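Local structure of hydrazine synthase subunit alpha (Candidatus Kuenenia stuttgartiensis, 5C2V) at residues Gly429-Phe434 with Lys460-Ile465; Thr436-Gln441 with Lys570-Lys575; Gly504-Gln509 with Thr519-Asp524; Ile531-Asp534 with Ser538-Thr541; Arg595-Lys598 with Asn604-Gly607. The protein is the part of the hydrazine synthase complex that condenses hydroxylamine, formed in the gamma subunit, with ammonia to give hydrazine, and carries two c-type hemes. One frame throughout, in Å; residues are numbered along the deposited sequence.

Overall arrangement
Contacts 1, 3 and 4 build the two sheets of the heme-binding middle domain. Strands 428-433 and 517-522 are neighbours in a three-stranded mixed sheet; 503-510, 461-467, 527-532 and 538-541 follow one another across a four-stranded antiparallel sheet. Contacts 1 and 3, with centres about 8 Å apart, join the two sheets, while contact 4 lies within the second. Along the chain contacts 1 and 2 cross, and 3 and 4 are nested in the long loop closed by contact 2. The pentacoordinated heme c is thus bordered by both sheets, with contact 2 nearby. Contact 5, a later surface hairpin away from the heme and metal sites, meets contact 4 through a D534-Y605 backbone bond, about 14 Å between centres.

Contact 1 of 5, residues Gly429-Phe434 with Lys460-Ile465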
# COMPACT_ATOMS: atom_id res chain seq x y z
N GLY D 429 23.03 -28.56 9.42
CA GLY D 429 23.56 -27.36 10.04
C GLY D 429 22.64 -26.91 11.17
O GLY D 429 21.72 -27.64 11.53
N THR D 430 22.89 -25.74 11.74
CA THR D 430 22.10 -25.28 12.88
C THR D 430 21.62 -23.83 12.79
O THR D 430 22.15 -23.03 12.02
CB THR D 430 22.90 -25.42 14.20
OG1 THR D 430 24.14 -24.71 14.08
CG2 THR D 430 23.18 -26.88 14.51
N TRP D 431 20.61 -23.49 13.58
CA TRP D 431 20.25 -22.09 13.74
C TRP D 431 19.65 -21.81 15.11
O TRP D 431 19.05 -22.69 15.73
CB TRP D 431 19.29 -21.64 12.62
CG TRP D 431 17.92 -22.23 12.67
CD1 TRP D 431 17.47 -23.32 11.98
CD2 TRP D 431 16.80 -21.75 13.43
NE1 TRP D 431 16.15 -23.56 12.27
CE2 TRP D 431 15.71 -22.61 13.16
CE3 TRP D 431 16.61 -20.69 14.31
CZ2 TRP D 431 14.46 -22.43 13.74
CZ3 TRP D 431 15.36 -20.51 14.89
CH2 TRP D 431 14.31 -21.38 14.60
N ILE D 432 19.83 -20.58 15.57
CA ILE D 432 19.40 -20.18 16.90
C ILE D 432 18.88 -18.74 16.94
O ILE D 432 19.49 -17.81 16.38
CB ILE D 432 20.56 -20.34 17.92
CG1 ILE D 432 20.18 -19.74 19.28
CG2 ILE D 432 21.84 -19.71 17.39
CD1 ILE D 432 21.25 -19.91 20.34
N CYS D 433 17.74 -18.57 17.60
CA CYS D 433 17.16 -17.26 17.86
C CYS D 433 17.16 -17.01 19.36
O CYS D 433 16.69 -17.85 20.14
CB CYS D 433 15.75 -17.16 17.29
SG CYS D 433 14.98 -15.53 17.48
N PHE D 434 17.68 -15.86 19.77
CA PHE D 434 17.82 -15.54 21.18
C PHE D 434 16.48 -15.19 21.82
O PHE D 434 16.21 -15.59 22.95
CB PHE D 434 18.81 -14.39 21.36
CG PHE D 434 20.17 -14.67 20.78
CD1 PHE D 434 20.79 -15.89 21.00
CD2 PHE D 434 20.82 -13.72 20.02
CE1 PHE D 434 22.03 -16.16 20.46
CE2 PHE D 434 22.07 -13.98 19.48
CZ PHE D 434 22.68 -15.21 19.70
N LYS D 460 5.61 -21.61 22.65
CA LYS D 460 6.01 -22.94 23.10
C LYS D 460 7.02 -23.60 22.16
O LYS D 460 7.98 -24.23 22.61
CB LYS D 460 4.78 -23.83 23.26
CG LYS D 460 3.79 -23.33 24.29
CD LYS D 460 4.47 -23.04 25.62
CE LYS D 460 3.46 -22.68 26.69
NZ LYS D 460 4.12 -22.22 27.94
N ALA D 461 6.79 -23.47 20.86
CA ALA D 461 7.62 -24.14 19.88
C ALA D 461 7.70 -23.36 18.57
O ALA D 461 7.16 -22.26 18.45
CB ALA D 461 7.09 -25.55 19.62
N VAL D 462 8.39 -23.95 17.60
CA VAL D 462 8.51 -23.38 16.26
C VAL D 462 8.35 -24.47 15.21
O VAL D 462 8.83 -25.60 15.38
CB VAL D 462 9.86 -22.66 16.04
CG1 VAL D 462 9.94 -21.39 16.87
CG2 VAL D 462 11.03 -23.58 16.36
N ARG D 463 7.65 -24.12 14.13
CA ARG D 463 7.50 -25.01 12.99
C ARG D 463 8.49 -24.62 11.89
O ARG D 463 8.59 -23.45 11.52
CB ARG D 463 6.07 -24.97 12.44
CG ARG D 463 5.87 -25.82 11.20
CD ARG D 463 4.47 -25.70 10.63
NE ARG D 463 3.45 -26.22 11.54
CZ ARG D 463 2.58 -25.46 12.20
NH1 ARG D 463 2.60 -24.14 12.05
NH2 ARG D 463 1.69 -26.02 13.01
N ILE D 464 9.21 -25.61 11.39
CA ILE D 464 10.20 -25.40 10.34
C ILE D 464 9.74 -26.08 9.06
O ILE D 464 9.49 -27.30 9.03
CB ILE D 464 11.58 -25.93 10.74
CG1 ILE D 464 11.92 -25.52 12.17
CG2 ILE D 464 12.64 -25.42 9.77
CD1 ILE D 464 13.25 -26.05 12.66
N ILE D 465 9.64 -25.27 8.01
CA ILE D 465 9.04 -25.66 6.74
C ILE D 465 10.04 -25.58 5.59
O ILE D 465 10.78 -24.60 5.48
CB ILE D 465 7.83 -24.74 6.41
CG1 ILE D 465 6.74 -24.89 7.47
CG2 ILE D 465 7.29 -25.02 5.02
CD1 ILE D 465 5.60 -23.91 7.31
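W431 meets V462 and I464 in a buried sheet-to-sheet contact of the middle domain, where an indole from strand 428-433 bridges to two aliphatic side chains of strand 461-467. The strands belong to different sheets and stand well apart, the closest CA atoms, those of W431 and I464, being 11.1 Å from each other, so the indole has to cover most of the distance between these two strands. Its CG sits between the backbone N and the carbonyl carbon (chi1 68°), and from there the long axis of the indole runs toward the opposing sheet. I464 answers with its CG1 branch: CD1 comes up at the rim of the indole near the ring plane, 3.8 Å from W431 NE1 and 4.0 Å from CZ2 of the same ring, and the indole and the isoleucine run in opposite senses, one alongside the other. V462 adds a lighter touch farther along the ring, its CG2 lying 4.3 Å from W431 CH2. Although I464 CD1 lies beside NE1, the indole N-H is spent elsewhere, on the side-chain oxygen of Q521, which probably helps to fix the rotation of the ring within this apolar setting. Y527 meets the same ring with its plane inclined by about 30°. W431 and I432 also line the pocket of the pentacoordinated heme c, to which C556, close to the tryptophan, is covalently attached. Strand 428-433 runs between 517-522 and 553-556 in its mixed sheet, and strand 461-467 between 503-510 and 527-532 in the antiparallel one.

Contact 2 of 5, residues Thr436-Gln441 with Lys570-Lys575; sequences TTLSDQ and KNIHAK
L438 reaches across from its loop to K570 and I572, which lie on a second loop, and its side chain alone carries the 436-441 half of this contact. From CB the chain goes on to CG, which stands anti to the backbone N (chi1 -179°) and sends both methyls out toward the other loop. CD1 grazes the lysine, 4.2 Å from K570 CE. CD2 does most of the touching: L438 CD2 lies 3.6 Å from K570 CE and 4.0 Å from K570 NZ, and it also comes within 4.5 Å of I572 CD1. The lysine chain is kinked at chi2, chi3 and chi4, which brings CE against the leucine, its end slanting across the methyls. Just beyond L438 the loop makes an ST turn, in which S439 OG accepts from Q441 N at 3.0 Å. The 436-441 loop runs beside the CXXCH heme-attachment motif (C556, C559, H560): the backbone of L438 bonds to that of C559, and D440 OD1 bonds to ND1 of H560, which binds zinc, while Y564 is the axial ligand of the heme iron. The 570-575 loop faces other subunits instead. N571 hydrogen-bonds with N213 and W214 of the beta subunit, and the ring of H573 stacks on that same W214 and meets Y239 of the gamma subunit edge-to-face.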
# COMPACT_ATOMS: atom_id res chain seq x y z
N THR D 436 12.37 -15.22 20.51
CA THR D 436 11.42 -15.44 19.43
C THR D 436 10.22 -14.50 19.52
O THR D 436 9.45 -14.36 18.57
CB THR D 436 10.91 -16.90 19.40
OG1 THR D 436 10.59 -17.32 20.73
CG2 THR D 436 11.98 -17.82 18.83
N THR D 437 10.06 -13.86 20.68
CA THR D 437 8.95 -12.94 20.90
C THR D 437 9.35 -11.50 20.60
O THR D 437 8.54 -10.58 20.72
CB THR D 437 8.43 -13.03 22.35
OG1 THR D 437 9.36 -12.39 23.23
CG2 THR D 437 8.25 -14.48 22.76
N LEU D 438 10.61 -11.31 20.22
CA LEU D 438 11.15 -9.99 19.96
C LEU D 438 10.99 -9.60 18.49
O LEU D 438 11.56 -10.23 17.61
CB LEU D 438 12.63 -9.93 20.36
CG LEU D 438 13.36 -8.60 20.17
CD1 LEU D 438 12.79 -7.53 21.10
CD2 LEU D 438 14.85 -8.77 20.39
N SER D 439 10.21 -8.54 18.24
CA SER D 439 9.93 -8.13 16.87
C SER D 439 9.65 -6.63 16.75
O SER D 439 9.26 -5.98 17.72
CB SER D 439 8.73 -8.90 16.32
OG SER D 439 8.52 -8.61 14.95
N ASP D 440 9.86 -6.09 15.55
CA ASP D 440 9.49 -4.71 15.26
C ASP D 440 8.12 -4.67 14.59
O ASP D 440 7.61 -3.60 14.25
CB ASP D 440 10.55 -4.04 14.37
CG ASP D 440 10.54 -4.57 12.94
OD1 ASP D 440 10.05 -5.69 12.71
OD2 ASP D 440 11.03 -3.85 12.04
N GLN D 441 7.53 -5.85 14.41
CA GLN D 441 6.23 -5.97 13.76
C GLN D 441 5.09 -5.84 14.76
O GLN D 441 5.18 -6.34 15.88
CB GLN D 441 6.13 -7.30 13.02
CG GLN D 441 7.06 -7.42 11.83
CD GLN D 441 6.75 -6.41 10.74
OE1 GLN D 441 7.62 -5.64 10.34
NE2 GLN D 441 5.51 -6.42 10.27
N LYS D 570 21.12 -7.01 20.12
CA LYS D 570 20.82 -6.77 21.52
C LYS D 570 21.59 -7.76 22.38
O LYS D 570 21.71 -8.93 22.02
CB LYS D 570 19.31 -6.88 21.78
CG LYS D 570 18.92 -6.67 23.24
CD LYS D 570 17.61 -5.90 23.36
CE LYS D 570 16.41 -6.78 23.02
NZ LYS D 570 16.19 -7.83 24.04
N ASN D 571 22.10 -7.29 23.51
CA ASN D 571 22.85 -8.18 24.38
C ASN D 571 21.86 -9.04 25.15
O ASN D 571 21.06 -8.54 25.94
CB ASN D 571 23.74 -7.38 25.34
CG ASN D 571 24.84 -8.22 25.96
OD1 ASN D 571 25.13 -9.33 25.49
ND2 ASN D 571 25.46 -7.70 27.01
N ILE D 572 21.93 -10.34 24.90
CA ILE D 572 20.95 -11.28 25.43
C ILE D 572 21.64 -12.54 25.91
O ILE D 572 22.41 -13.16 25.17
CB ILE D 572 19.88 -11.66 24.38
CG1 ILE D 572 19.12 -10.42 23.89
CG2 ILE D 572 18.91 -12.69 24.94
CD1 ILE D 572 18.03 -10.74 22.89
N HIS D 573 21.36 -12.93 27.15
CA HIS D 573 21.90 -14.17 27.68
C HIS D 573 20.80 -15.22 27.61
O HIS D 573 19.84 -15.17 28.36
CB HIS D 573 22.39 -13.96 29.12
CG HIS D 573 23.15 -15.11 29.68
ND1 HIS D 573 23.67 -15.11 30.96
CD2 HIS D 573 23.47 -16.32 29.15
CE1 HIS D 573 24.28 -16.26 31.19
NE2 HIS D 573 24.17 -17.01 30.11
N ALA D 574 20.97 -16.16 26.69
CA ALA D 574 19.88 -17.06 26.32
C ALA D 574 20.11 -18.48 26.81
O ALA D 574 21.25 -18.95 26.89
CB ALA D 574 19.70 -17.05 24.81
N LYS D 575 19.02 -19.16 27.14
CA LYS D 575 19.08 -20.55 27.59
C LYS D 575 19.50 -21.48 26.46
O LYS D 575 20.14 -22.51 26.70
CB LYS D 575 17.72 -20.99 28.14
CG LYS D 575 17.30 -20.29 29.43
CD LYS D 575 16.06 -20.95 30.02
CE LYS D 575 15.67 -20.32 31.34
NZ LYS D 575 14.51 -21.02 31.96

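Contact 3 of 5, residues Gly504-Gln509 with Thr519-Asp524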
# COMPACT_ATOMS: atom_id res chain seq x y z
N GLY D 504 6.70 -28.52 2.61
CA GLY D 504 6.52 -29.57 3.60
C GLY D 504 7.18 -29.23 4.91
O GLY D 504 7.84 -28.20 5.04
N ILE D 505 7.00 -30.10 5.90
CA ILE D 505 7.47 -29.81 7.25
C ILE D 505 8.86 -30.39 7.51
O ILE D 505 9.04 -31.61 7.54
CB ILE D 505 6.50 -30.37 8.31
CG1 ILE D 505 5.08 -29.86 8.05
CG2 ILE D 505 6.96 -30.00 9.71
CD1 ILE D 505 4.05 -30.41 9.02
N ILE D 506 9.84 -29.51 7.68
CA ILE D 506 11.17 -29.93 8.12
C ILE D 506 11.03 -30.53 9.51
O ILE D 506 11.55 -31.61 9.78
CB ILE D 506 12.18 -28.76 8.15
CG1 ILE D 506 12.76 -28.54 6.76
CG2 ILE D 506 13.30 -29.04 9.13
CD1 ILE D 506 13.82 -27.46 6.71
N GLY D 507 10.31 -29.83 10.38
CA GLY D 507 10.04 -30.37 11.70
C GLY D 507 9.82 -29.31 12.76
O GLY D 507 9.96 -28.13 12.49
N TYR D 508 9.51 -29.74 13.97
CA TYR D 508 9.21 -28.81 15.05
C TYR D 508 10.32 -28.78 16.09
O TYR D 508 10.99 -29.79 16.32
CB TYR D 508 7.89 -29.16 15.73
CG TYR D 508 6.68 -29.03 14.84
CD1 TYR D 508 5.90 -27.88 14.86
CD2 TYR D 508 6.29 -30.07 14.00
CE1 TYR D 508 4.78 -27.76 14.06
CE2 TYR D 508 5.17 -29.96 13.20
CZ TYR D 508 4.42 -28.80 13.23
OH TYR D 508 3.31 -28.69 12.43
N GLN D 509 10.52 -27.62 16.72
CA GLN D 509 11.51 -27.52 17.79
C GLN D 509 10.98 -26.68 18.95
O GLN D 509 10.40 -25.63 18.74
CB GLN D 509 12.81 -26.91 17.26
CG GLN D 509 13.96 -26.98 18.25
CD GLN D 509 14.29 -28.40 18.65
OE1 GLN D 509 14.45 -28.71 19.83
NE2 GLN D 509 14.39 -29.29 17.67
N THR D 519 18.23 -25.21 16.96
CA THR D 519 18.01 -26.53 16.39
C THR D 519 19.01 -26.91 15.31
O THR D 519 19.68 -26.05 14.71
CB THR D 519 16.59 -26.65 15.79
OG1 THR D 519 16.27 -28.04 15.61
CG2 THR D 519 16.52 -25.95 14.45
N SER D 520 19.11 -28.21 15.07
CA SER D 520 19.86 -28.77 13.96
C SER D 520 18.88 -29.25 12.90
O SER D 520 17.82 -29.80 13.23
CB SER D 520 20.76 -29.92 14.42
OG SER D 520 21.60 -29.52 15.49
N GLN D 521 19.22 -29.06 11.63
CA GLN D 521 18.31 -29.37 10.54
C GLN D 521 19.05 -29.53 9.22
O GLN D 521 20.27 -29.43 9.16
CB GLN D 521 17.25 -28.28 10.41
CG GLN D 521 17.83 -26.94 10.01
CD GLN D 521 16.77 -25.94 9.62
OE1 GLN D 521 15.83 -25.69 10.36
NE2 GLN D 521 16.92 -25.37 8.43
N LEU D 522 18.28 -29.77 8.16
CA LEU D 522 18.82 -29.93 6.81
C LEU D 522 19.57 -28.68 6.35
O LEU D 522 19.26 -27.57 6.77
CB LEU D 522 17.71 -30.27 5.82
CG LEU D 522 16.97 -31.60 5.98
CD1 LEU D 522 15.62 -31.53 5.29
CD2 LEU D 522 17.80 -32.73 5.40
N SER D 523 20.54 -28.88 5.47
CA SER D 523 21.31 -27.77 4.91
C SER D 523 21.27 -27.82 3.39
O SER D 523 20.90 -28.85 2.81
CB SER D 523 22.75 -27.79 5.42
OG SER D 523 23.45 -28.92 4.92
N ASP D 524 21.65 -26.72 2.76
CA ASP D 524 21.59 -26.57 1.30
C ASP D 524 20.17 -26.73 0.76
O ASP D 524 19.98 -27.11 -0.39
CB ASP D 524 22.53 -27.57 0.61
CG ASP D 524 23.99 -27.23 0.81
OD1 ASP D 524 24.31 -26.03 0.97
OD2 ASP D 524 24.82 -28.16 0.80
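T519 OG1, hydrogen-bonded to the carbonyl oxygen of P591, also lies 3.1 Å from NE2 of Q509 on the facing strand. Q509 NE2 in turn has a weak bond to F592 O, so both polar ends turn to the same loop. The glutamine gets there with CG anti to N (chi1 -170°) and a bend at chi2; its CG then rests 3.6 Å from T519 CB, the two side chains lying aslant. Strands 504-509 and 519-522 are antiparallel (167°), but at 8.1 Å between axes they face each other from two sheets and meet only through side chains. Farther along, I506 lies crosswise to Q521 at about a right angle, its CD1 4.1 Å from Q521 NE2, while I506 CG1 packs 4.4 Å from L522 CD1. A classic beta bulge at I506 and G507, both opposite I464 of strand 461-467, interrupts the regular alternation here. The polar groups of this buried interface thus find partners largely in the loop at 591-592 and, for Q521 OE1, in W431, which lets amides and a hydroxyl lie among aliphatic side chains inside the middle domain.

Contact 4 of 5, residues Ile531-Asp534 with Ser538-Thr541; sequences ILDD and SVQT. With HEC (heme c), chain B.
I531 and V539 share the firm backbone bond of this tight hairpin: V539 N donates to I531 O over 3.0 Å at 157°, nearly in line with the carbonyl (161° at the oxygen). I531 O also takes a CA-H...O contact from S538 CA, 3.3 Å away. The return bond, I531 N to Q540 O at 3.3 Å, is weak. L532 turns its backbone the other way, bonding to K460 and A461 in strand 461-467, while its CD2 covers S538 CA. Side-chain groups find partners both within the turn and beyond it. D533 OD1 accepts from M537 N, and D533 OD2 forms a salt bridge with K452. S538 OG and T541 OG1 pair at 3.1 Å, the latter also bonding S711, and S538 N goes to D762. Q540 gives NE2 to the carbonyl of H448, and that same nitrogen lies 3.5 Å from the heme methyl CMD. The apolar part of Q540 lies alongside I531, both pointing the same way, with I531 CD1 3.7 Å from Q540 CB. Placed between N and the carbonyl carbon (chi1 58°), I531 CG1 takes this side, while CG2 touches heme CAC at 3.9 Å. I531, Q540 and T541 thereby form part of the wall of the pentacoordinated heme pocket. The chain turns a corner at V539, and strand 538-541 closes the antiparallel sheet as its edge, beside 527-532, with 461-467 and 503-510 beyond.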
# COMPACT_ATOMS: atom_id res chain seq x y z
N ILE D 531 6.76 -19.16 14.62
CA ILE D 531 6.63 -19.23 16.07
C ILE D 531 5.22 -19.69 16.45
O ILE D 531 4.24 -19.26 15.84
CB ILE D 531 6.96 -17.88 16.75
CG1 ILE D 531 6.04 -16.77 16.23
CG2 ILE D 531 8.42 -17.51 16.51
CD1 ILE D 531 6.31 -15.42 16.86
N LEU D 532 5.13 -20.57 17.44
CA LEU D 532 3.85 -21.22 17.76
C LEU D 532 3.39 -20.96 19.19
O LEU D 532 4.21 -20.85 20.10
CB LEU D 532 3.96 -22.73 17.52
CG LEU D 532 4.61 -23.19 16.21
CD1 LEU D 532 4.64 -24.71 16.14
CD2 LEU D 532 3.90 -22.60 15.01
N ASP D 533 2.08 -20.88 19.38
CA ASP D 533 1.50 -20.71 20.71
C ASP D 533 1.26 -22.06 21.36
O ASP D 533 1.68 -23.10 20.84
CB ASP D 533 0.20 -19.90 20.65
CG ASP D 533 -0.83 -20.49 19.70
OD1 ASP D 533 -0.66 -21.65 19.25
OD2 ASP D 533 -1.83 -19.80 19.42
N ASP D 534 0.57 -22.06 22.50
CA ASP D 534 0.38 -23.29 23.27
C ASP D 534 -0.64 -24.24 22.65
O ASP D 534 -0.80 -25.36 23.11
CB ASP D 534 -0.02 -22.96 24.72
CG ASP D 534 -1.33 -22.19 24.80
OD1 ASP D 534 -1.64 -21.43 23.86
OD2 ASP D 534 -2.04 -22.35 25.82
N SER D 538 0.55 -20.93 14.33
CA SER D 538 1.53 -19.89 14.02
C SER D 538 1.00 -18.49 14.35
O SER D 538 -0.01 -18.05 13.81
CB SER D 538 1.92 -19.95 12.54
OG SER D 538 2.77 -18.88 12.19
N VAL D 539 1.71 -17.81 15.24
CA VAL D 539 1.40 -16.43 15.58
C VAL D 539 2.00 -15.48 14.55
O VAL D 539 1.38 -14.50 14.14
CB VAL D 539 1.93 -16.06 16.99
CG1 VAL D 539 1.61 -14.61 17.32
CG2 VAL D 539 1.34 -16.99 18.03
N GLN D 540 3.23 -15.79 14.13
CA GLN D 540 3.93 -14.99 13.13
C GLN D 540 4.75 -15.89 12.21
O GLN D 540 5.39 -16.84 12.66
CB GLN D 540 4.82 -13.96 13.82
CG GLN D 540 5.43 -12.91 12.89
CD GLN D 540 6.14 -11.81 13.66
OE1 GLN D 540 6.20 -11.83 14.89
NE2 GLN D 540 6.70 -10.85 12.93
N THR D 541 4.72 -15.58 10.92
CA THR D 541 5.44 -16.38 9.94
C THR D 541 6.56 -15.55 9.32
O THR D 541 6.37 -14.39 8.97
CB THR D 541 4.50 -16.89 8.82
OG1 THR D 541 3.44 -17.65 9.41
CG2 THR D 541 5.26 -17.76 7.83
FE HEC B . 13.62 -13.45 9.86
CHA HEC B . 12.52 -11.66 7.11
CHB HEC B . 16.66 -13.88 8.34
CHC HEC B . 14.60 -15.58 12.40
CHD HEC B . 10.50 -13.23 11.28
NA HEC B . 14.44 -12.87 8.07
C1A HEC B . 13.81 -12.15 7.08
C2A HEC B . 14.74 -11.98 5.98
C3A HEC B . 15.88 -12.59 6.31
C4A HEC B . 15.72 -13.16 7.64
CMA HEC B . 17.16 -12.67 5.45
CAA HEC B . 14.44 -11.23 4.67
CBA HEC B . 15.01 -9.81 4.73
CGA HEC B . 14.27 -8.98 5.74
O1A HEC B . 14.93 -8.33 6.59
O2A HEC B . 13.01 -8.97 5.71
NB HEC B . 15.28 -14.65 10.23
C1B HEC B . 16.49 -14.42 9.60
C2B HEC B . 17.55 -14.86 10.49
C3B HEC B . 16.99 -15.33 11.60
C4B HEC B . 15.55 -15.21 11.47
CMB HEC B . 19.06 -14.80 10.19
CAB HEC B . 17.76 -15.90 12.82
CBB HEC B . 17.47 -17.41 12.96
NC HEC B . 12.73 -14.22 11.56
C1C HEC B . 13.29 -15.16 12.41
C2C HEC B . 12.28 -15.53 13.38
C3C HEC B . 11.12 -14.97 13.01
C4C HEC B . 11.40 -14.07 11.90
CMC HEC B . 12.42 -16.66 14.43
CAC HEC B . 9.77 -15.15 13.72
CBC HEC B . 8.78 -15.88 12.78
ND HEC B . 11.79 -12.59 9.28
C1D HEC B . 10.64 -12.61 10.06
C2D HEC B . 9.60 -11.87 9.39
C3D HEC B . 10.24 -11.37 8.09
C4D HEC B . 11.59 -11.87 8.11
CMD HEC B . 8.16 -11.63 9.90
CAD HEC B . 9.58 -10.53 6.98
CBD HEC B . 8.48 -11.36 6.32
CGD HEC B . 7.80 -10.55 5.26
O1D HEC B . 6.75 -11.00 4.75
O2D HEC B . 8.31 -9.44 4.92

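Contact 5 of 5, residues Arg595-Lys598 with Asn604-Gly607; sequences RYLK and NYKG
K598 and G607 form an antiparallel hydrogen-bonded pair, CA atoms 4.9 Å apart, where the short strands 596-598 and 605-607 diverge at 114°. K598 N gives a nearly straight bond (174°) to G607 O over 2.9 Å, with the donor well above the carbonyl plane. In return K598 O receives two donors, K606 N and G607 N (2.9 Å from the oxygen), both from the same face of its plane. K606 and G607 together opposite K598 make a classic beta bulge, which accounts for the double grip. Among the side chains, L597 and Y605 cross at about a right angle: the methyl L597 CD2 comes to the edge of the phenol, near its plane, 4.1 Å from Y605 CD2. With CG anti to the backbone N (chi1 164°), the Y605 ring folds back so that one of its faces covers G607 N, 3.6 Å above the plane and over its centre. K598 CB and K606 CB touch, 4.0 Å apart. Farther out the two chains lead away, K598 NZ and K606 NZ remaining 6.8 Å from each other. The hairpin is fastened to the middle domain by the backbone bond of Y605 to D534, by L597 on Y508 and by Y605 on Y510. Its cohesion therefore comes from the backbone, from a small apolar patch at L597 and Y605 and from the packed aliphatic parts of K598 and K606, whose ammonium ends diverge, as would suit like charges.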
# COMPACT_ATOMS: atom_id res chain seq x y z
N ARG D 595 9.53 -34.58 14.40
CA ARG D 595 8.51 -34.79 13.38
C ARG D 595 7.10 -34.43 13.86
O ARG D 595 6.34 -33.80 13.13
CB ARG D 595 8.54 -36.24 12.90
CG ARG D 595 7.35 -36.64 12.04
CD ARG D 595 7.56 -37.99 11.38
NE ARG D 595 8.23 -37.87 10.09
CZ ARG D 595 7.67 -38.22 8.93
NH1 ARG D 595 6.45 -38.72 8.91
NH2 ARG D 595 8.35 -38.08 7.80
N TYR D 596 6.76 -34.82 15.09
CA TYR D 596 5.39 -34.64 15.58
C TYR D 596 5.29 -33.78 16.84
O TYR D 596 6.30 -33.32 17.38
CB TYR D 596 4.76 -36.00 15.85
CG TYR D 596 4.56 -36.86 14.61
CD1 TYR D 596 4.09 -36.31 13.43
CD2 TYR D 596 4.87 -38.21 14.64
CE1 TYR D 596 3.91 -37.09 12.30
CE2 TYR D 596 4.70 -39.00 13.51
CZ TYR D 596 4.22 -38.44 12.35
OH TYR D 596 4.05 -39.22 11.23
N LEU D 597 4.06 -33.58 17.30
CA LEU D 597 3.80 -32.88 18.55
C LEU D 597 3.05 -33.76 19.54
O LEU D 597 2.39 -34.72 19.16
CB LEU D 597 2.99 -31.61 18.32
CG LEU D 597 3.78 -30.30 18.21
CD1 LEU D 597 4.42 -30.25 16.87
CD2 LEU D 597 2.88 -29.09 18.43
N LYS D 598 3.17 -33.42 20.82
CA LYS D 598 2.36 -34.04 21.85
C LYS D 598 1.49 -32.98 22.51
O LYS D 598 1.97 -31.90 22.87
CB LYS D 598 3.24 -34.74 22.89
CG LYS D 598 3.94 -35.98 22.36
CD LYS D 598 4.60 -36.77 23.47
CE LYS D 598 5.74 -35.98 24.11
NZ LYS D 598 6.46 -36.79 25.13
N ASN D 604 -3.77 -28.49 24.49
CA ASN D 604 -2.63 -27.59 24.66
C ASN D 604 -1.30 -28.32 24.45
O ASN D 604 -1.23 -29.53 24.62
CB ASN D 604 -2.67 -26.95 26.05
CG ASN D 604 -3.93 -26.13 26.27
OD1 ASN D 604 -4.48 -25.55 25.34
ND2 ASN D 604 -4.38 -26.08 27.52
N TYR D 605 -0.27 -27.57 24.09
CA TYR D 605 1.03 -28.15 23.79
C TYR D 605 1.63 -28.87 25.00
O TYR D 605 1.89 -28.26 26.03
CB TYR D 605 1.98 -27.04 23.31
CG TYR D 605 3.46 -27.36 23.29
CD1 TYR D 605 4.26 -27.08 24.38
CD2 TYR D 605 4.06 -27.91 22.16
CE1 TYR D 605 5.62 -27.35 24.37
CE2 TYR D 605 5.41 -28.18 22.13
CZ TYR D 605 6.19 -27.90 23.24
OH TYR D 605 7.53 -28.18 23.22
N LYS D 606 1.83 -30.18 24.86
CA LYS D 606 2.59 -30.96 25.84
C LYS D 606 4.09 -30.94 25.54
O LYS D 606 4.91 -30.79 26.44
CB LYS D 606 2.08 -32.40 25.90
CG LYS D 606 2.77 -33.26 26.94
CD LYS D 606 2.16 -34.65 26.99
CE LYS D 606 0.69 -34.58 27.36
NZ LYS D 606 0.06 -35.93 27.41
N GLY D 607 4.43 -31.11 24.26
CA GLY D 607 5.83 -31.20 23.87
C GLY D 607 6.08 -31.61 22.43
O GLY D 607 5.20 -31.50 21.58